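Local atomic coordinates of nisin biosynthesis protein NisC (Lactococcus lactis subsp. lactis, PDB entry 2G0D), a protein that catalyses formation of the thioether (lanthionine-type) rings of the lantibiotic nisin, as a zinc-containing peptide cyclase. Residues L336-R339 against T343-F346; I284-L289 against L399-D404. All blocks are in the same frame, centred on the assembly; numbering follows the deposited sequence.

In the fold
The centre of contact 2 is about 9 Å from the centre of the chain, that of contact 1 about 19 Å. Contact 1 has buried rings but a charged, partly exposed flank. It joins the end of helix 327-341 to the loop that follows it. Contact 2 joins helix 281-294 to a loop near the C-terminus, far along the chain. The two are neighbours, with centres about 12 Å apart. Arg-339 forms a salt bridge with Asp-403, and Phe-337 packs on Ser-285. Contact 1 combines an aromatic pair, an ST turn and a water bridge. No hydrogen bond crosses contact 2; leucine methyls carry it, and its loop approaches the zinc region.

Contact 1: residues L336-R339 against T343-F346; sequences LFKR and TKKF
Thr-343 begins the second segment and packs against Phe-337 and Lys-338. Its CG2 methyl lies 3.8 Å from Phe-337 O. Its carbonyl oxygen meets the extended chain of Lys-338, with Lys-338 CG 3.3 Å from Thr-343 O. That chain bends only at its last torsion (chi4 71°). A water accepts from Lys-338 NZ at 2.7 Å and donates weakly to Thr-343 O. Lys-338 also forms a salt bridge with Asp-347. Thr-343 OG1 stands opposite the backbone N (chi1 177°) and accepts from Lys-345 N at 3.2 Å. A second partner of this hydroxyl is Glu-305 of helix 298-314. Lys-344 adds little, with CG 4.3 Å from Lys-338 NZ. Lys-345 CB sits over the centre of one face of the Phe-346 ring. Phe-346 then turns its ring edge toward the face of Phe-337 in an offset T-shaped pair, with planes at 77° and centroids 5.7 Å apart. Its CE2 also touches Phe-337 CB at 3.9 Å. Leu-308 of helix 298-314 touches the side chains of both phenylalanines. The arrangement is a helix-loop-helix connection: an ST turn at Thr-343 leads to Phe-346, the N-cap residue of helix 347-355.

Contact 2: residues I284-L289 against L399-D404; sequences ISLLYL and LLLFDD
Leu-286 meets Leu-401 across this contact, and the ring of Phe-402 follows Leu-401 in the loop. One face of the Phe-402 ring takes the carbonyl carbon of Leu-400, Leu-400 C, which sits 3.9 Å above the ring centre. Phe-402 also stacks with Tyr-217 and meets the ring of Tyr-290. The Tyr-288 ring lies on another side of helix 281-294, with Ile-284 O at its edge, in the ring plane.

The contact itself is made by methyl groups. Leu-286 CD1 touches Leu-401 CD2 at 3.6 Å, and Leu-286 CD2 is 3.9 Å from the same Leu-401 methyl. The two side chains cross at about a right angle. In Leu-401, CG lies opposite the carbonyl carbon (chi1 -58°), and the end of the side chain comes closer to the helix than its base does. Leu-286 CD1 also lies 4.1 Å from Leu-399 O and equally far from Leu-400 O. The backbones stay well apart, with Leu-286 CA 8.1 Å from Leu-401 CA.

NisC is an alpha toroid of the LanC family. Here a loop after helix 376-387 is laid against helix 281-294 inside that helical ring. Leu-399 sits about 9 Å from the zinc ion, measured from its side chain. The metal is held by Cys-278, Cys-324 and His-325.

Two aromatic side chains outside the segments bond the loop backbone. Trp-277 NE1 is hydrogen-bonded to Leu-399 O, while Tyr-290 OH bonds both Leu-400 O and Phe-402 N.

Contact 1: residues L336-R339 against T343-F346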
loop_
_atom_site.group_PDB
_atom_site.type_symbol
_atom_site.label_atom_id
_atom_site.label_comp_id
_atom_site.label_asym_id
_atom_site.label_seq_id
_atom_site.Cartn_x
_atom_site.Cartn_y
_atom_site.Cartn_z
ATOM N N LEU A 336 -4.052 -9.278 -8.958
ATOM C CA LEU A 336 -4.820 -8.084 -9.277
ATOM C C LEU A 336 -4.869 -7.783 -10.783
ATOM O O LEU A 336 -5.953 -7.538 -11.315
ATOM C CB LEU A 336 -4.373 -6.846 -8.473
ATOM C CG LEU A 336 -5.198 -5.701 -9.055
ATOM C CD1 LEU A 336 -6.510 -5.445 -8.301
ATOM C CD2 LEU A 336 -4.398 -4.448 -9.259
ATOM N N PHE A 337 -3.723 -7.810 -11.466
ATOM C CA PHE A 337 -3.710 -7.751 -12.944
ATOM C C PHE A 337 -4.686 -8.724 -13.615
ATOM O O PHE A 337 -5.442 -8.338 -14.512
ATOM C CB PHE A 337 -2.319 -8.013 -13.490
ATOM C CG PHE A 337 -1.471 -6.800 -13.606
ATOM C CD1 PHE A 337 -0.973 -6.154 -12.465
ATOM C CD2 PHE A 337 -1.140 -6.294 -14.872
ATOM C CE1 PHE A 337 -0.169 -5.017 -12.592
ATOM C CE2 PHE A 337 -0.340 -5.173 -15.004
ATOM C CZ PHE A 337 0.158 -4.536 -13.870
ATOM N N LYS A 338 -4.663 -9.988 -13.181
ATOM C CA LYS A 338 -5.522 -11.025 -13.761
ATOM C C LYS A 338 -7.009 -10.713 -13.538
ATOM O O LYS A 338 -7.810 -10.822 -14.451
ATOM C CB LYS A 338 -5.172 -12.392 -13.168
ATOM C CG LYS A 338 -5.916 -13.542 -13.814
ATOM C CD LYS A 338 -5.667 -14.851 -13.107
ATOM C CE LYS A 338 -6.449 -15.968 -13.783
ATOM N NZ LYS A 338 -5.874 -16.303 -15.120
ATOM N N ARG A 339 -7.350 -10.327 -12.306
ATOM C CA ARG A 339 -8.688 -9.884 -11.932
ATOM C C ARG A 339 -9.204 -8.722 -12.810
ATOM O O ARG A 339 -10.362 -8.731 -13.204
ATOM C CB ARG A 339 -8.696 -9.449 -10.453
ATOM C CG ARG A 339 -10.101 -9.255 -9.840
ATOM C CD ARG A 339 -10.131 -9.686 -8.349
ATOM N NE ARG A 339 -9.024 -9.038 -7.727
ATOM C CZ ARG A 339 -7.895 -9.619 -7.336
ATOM N NH1 ARG A 339 -7.704 -10.935 -7.392
ATOM N NH2 ARG A 339 -6.957 -8.839 -6.869
ATOM N N THR A 343 -5.976 -11.320 -17.890
ATOM C CA THR A 343 -4.750 -11.768 -18.530
ATOM C C THR A 343 -4.321 -13.116 -17.965
ATOM O O THR A 343 -4.529 -13.381 -16.790
ATOM C CB THR A 343 -3.613 -10.739 -18.377
ATOM O OG1 THR A 343 -2.429 -11.266 -18.970
ATOM C CG2 THR A 343 -3.320 -10.424 -16.888
ATOM N N LYS A 344 -3.714 -13.950 -18.808
ATOM C CA LYS A 344 -3.218 -15.268 -18.414
ATOM C C LYS A 344 -1.698 -15.257 -18.256
ATOM O O LYS A 344 -1.100 -16.267 -17.879
ATOM C CB LYS A 344 -3.635 -16.334 -19.447
ATOM C CG LYS A 344 -5.121 -16.719 -19.377
ATOM C CD LYS A 344 -5.500 -17.758 -20.446
ATOM C CE LYS A 344 -5.170 -19.201 -19.998
ATOM N NZ LYS A 344 -5.631 -20.264 -20.974
ATOM N N LYS A 345 -1.089 -14.102 -18.514
ATOM C CA LYS A 345 0.379 -13.912 -18.432
ATOM C C LYS A 345 1.076 -14.352 -17.140
ATOM O O LYS A 345 2.259 -14.688 -17.160
ATOM C CB LYS A 345 0.722 -12.440 -18.678
ATOM C CG LYS A 345 0.628 -12.040 -20.133
ATOM C CD LYS A 345 1.035 -10.587 -20.344
ATOM C CE LYS A 345 0.580 -10.121 -21.724
ATOM N NZ LYS A 345 -0.884 -10.451 -21.910
ATOM N N PHE A 346 0.367 -14.329 -16.018
ATOM C CA PHE A 346 1.012 -14.553 -14.726
ATOM C C PHE A 346 0.541 -15.855 -14.096
ATOM O O PHE A 346 0.760 -16.116 -12.890
ATOM C CB PHE A 346 0.767 -13.338 -13.813
ATOM C CG PHE A 346 1.056 -12.022 -14.497
ATOM C CD1 PHE A 346 2.372 -11.668 -14.824
ATOM C CD2 PHE A 346 0.024 -11.180 -14.875
ATOM C CE1 PHE A 346 2.662 -10.479 -15.482
ATOM C CE2 PHE A 346 0.307 -9.965 -15.541
ATOM C CZ PHE A 346 1.623 -9.626 -15.852
HETATM O O HOH W 1 -7.251 -14.740 -16.819
#

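Contact 2: residues I284-L289 against L399-D404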
loop_
_atom_site.group_PDB
_atom_site.type_symbol
_atom_site.label_atom_id
_atom_site.label_comp_id
_atom_site.label_asym_id
_atom_site.label_seq_id
_atom_site.Cartn_x
_atom_site.Cartn_y
_atom_site.Cartn_z
ATOM N N ILE A 284 5.603 -0.135 -9.492
ATOM C CA ILE A 284 5.531 0.826 -10.600
ATOM C C ILE A 284 4.524 0.363 -11.669
ATOM O O ILE A 284 3.837 1.194 -12.256
ATOM C CB ILE A 284 6.950 1.111 -11.186
ATOM C CG1 ILE A 284 7.785 1.936 -10.189
ATOM C CG2 ILE A 284 6.877 1.780 -12.575
ATOM C CD1 ILE A 284 9.285 1.793 -10.380
ATOM N N SER A 285 4.400 -0.950 -11.896
ATOM C CA SER A 285 3.441 -1.456 -12.899
ATOM C C SER A 285 2.004 -1.072 -12.558
ATOM O O SER A 285 1.175 -0.947 -13.450
ATOM C CB SER A 285 3.540 -2.974 -13.083
ATOM O OG SER A 285 3.004 -3.715 -11.976
ATOM N N LEU A 286 1.708 -0.906 -11.268
ATOM C CA LEU A 286 0.370 -0.457 -10.825
ATOM C C LEU A 286 0.054 0.965 -11.322
ATOM O O LEU A 286 -1.050 1.244 -11.785
ATOM C CB LEU A 286 0.232 -0.564 -9.287
ATOM C CG LEU A 286 0.242 -1.994 -8.698
ATOM C CD1 LEU A 286 0.294 -2.004 -7.146
ATOM C CD2 LEU A 286 -0.956 -2.729 -9.188
ATOM N N LEU A 287 1.028 1.861 -11.244
ATOM C CA LEU A 287 0.865 3.204 -11.822
ATOM C C LEU A 287 0.422 3.135 -13.293
ATOM O O LEU A 287 -0.499 3.829 -13.689
ATOM C CB LEU A 287 2.171 4.019 -11.710
ATOM C CG LEU A 287 2.163 5.377 -12.438
ATOM C CD1 LEU A 287 1.171 6.377 -11.791
ATOM C CD2 LEU A 287 3.564 5.977 -12.476
ATOM N N TYR A 288 1.065 2.289 -14.088
ATOM C CA TYR A 288 0.803 2.265 -15.515
ATOM C C TYR A 288 -0.570 1.619 -15.766
ATOM O O TYR A 288 -1.323 2.024 -16.664
ATOM C CB TYR A 288 1.913 1.502 -16.242
ATOM C CG TYR A 288 3.182 2.311 -16.519
ATOM C CD1 TYR A 288 3.385 2.902 -17.777
ATOM C CD2 TYR A 288 4.174 2.486 -15.540
ATOM C CE1 TYR A 288 4.535 3.656 -18.061
ATOM C CE2 TYR A 288 5.345 3.235 -15.822
ATOM C CZ TYR A 288 5.513 3.805 -17.095
ATOM O OH TYR A 288 6.641 4.542 -17.411
ATOM N N LEU A 289 -0.885 0.624 -14.949
ATOM C CA LEU A 289 -2.122 -0.101 -15.060
ATOM C C LEU A 289 -3.260 0.882 -14.771
ATOM O O LEU A 289 -4.136 1.093 -15.616
ATOM C CB LEU A 289 -2.119 -1.272 -14.046
ATOM C CG LEU A 289 -3.425 -2.052 -13.960
ATOM C CD1 LEU A 289 -3.733 -2.619 -15.372
ATOM C CD2 LEU A 289 -3.387 -3.144 -12.913
ATOM N N LEU A 399 -2.597 -2.058 0.005
ATOM C CA LEU A 399 -1.544 -2.295 -0.992
ATOM C C LEU A 399 -1.818 -1.578 -2.297
ATOM O O LEU A 399 -1.097 -1.775 -3.268
ATOM C CB LEU A 399 -1.409 -3.803 -1.255
ATOM C CG LEU A 399 -0.892 -4.687 -0.110
ATOM C CD1 LEU A 399 -0.813 -6.170 -0.536
ATOM C CD2 LEU A 399 0.473 -4.224 0.345
ATOM N N LEU A 400 -2.869 -0.757 -2.319
ATOM C CA LEU A 400 -3.359 -0.082 -3.543
ATOM C C LEU A 400 -3.692 -1.081 -4.626
ATOM O O LEU A 400 -3.423 -0.859 -5.825
ATOM C CB LEU A 400 -2.360 0.969 -4.097
ATOM C CG LEU A 400 -1.742 2.027 -3.168
ATOM C CD1 LEU A 400 -0.877 3.014 -3.991
ATOM C CD2 LEU A 400 -2.777 2.774 -2.287
ATOM N N LEU A 401 -4.311 -2.174 -4.215
ATOM C CA LEU A 401 -4.813 -3.169 -5.156
ATOM C C LEU A 401 -6.306 -2.981 -5.143
ATOM O O LEU A 401 -6.974 -3.314 -4.160
ATOM C CB LEU A 401 -4.407 -4.578 -4.730
ATOM C CG LEU A 401 -2.899 -4.758 -4.592
ATOM C CD1 LEU A 401 -2.516 -6.192 -4.079
ATOM C CD2 LEU A 401 -2.122 -4.389 -5.903
ATOM N N PHE A 402 -6.816 -2.390 -6.226
ATOM C CA PHE A 402 -8.171 -1.851 -6.264
ATOM C C PHE A 402 -9.068 -2.755 -7.126
ATOM O O PHE A 402 -9.151 -2.577 -8.353
ATOM C CB PHE A 402 -8.112 -0.431 -6.852
ATOM C CG PHE A 402 -7.262 0.546 -6.051
ATOM C CD1 PHE A 402 -7.468 0.718 -4.666
ATOM C CD2 PHE A 402 -6.314 1.353 -6.696
ATOM C CE1 PHE A 402 -6.705 1.641 -3.914
ATOM C CE2 PHE A 402 -5.537 2.274 -5.971
ATOM C CZ PHE A 402 -5.762 2.450 -4.569
ATOM N N ASP A 403 -9.719 -3.727 -6.462
ATOM C CA ASP A 403 -10.589 -4.718 -7.092
ATOM C C ASP A 403 -11.794 -4.072 -7.734
ATOM O O ASP A 403 -12.369 -4.647 -8.667
ATOM C CB ASP A 403 -11.107 -5.761 -6.089
ATOM C CG ASP A 403 -10.038 -6.764 -5.653
ATOM O OD1 ASP A 403 -8.858 -6.683 -6.117
ATOM O OD2 ASP A 403 -10.387 -7.621 -4.802
ATOM N N ASP A 404 -12.153 -2.879 -7.254
ATOM C CA ASP A 404 -13.304 -2.101 -7.767
ATOM C C ASP A 404 -12.951 -1.061 -8.824
ATOM O O ASP A 404 -13.812 -0.255 -9.210
ATOM C CB ASP A 404 -14.016 -1.393 -6.605
ATOM C CG ASP A 404 -13.117 -0.353 -5.903
ATOM O OD1 ASP A 404 -11.864 -0.482 -5.930
ATOM O OD2 ASP A 404 -13.665 0.591 -5.293
#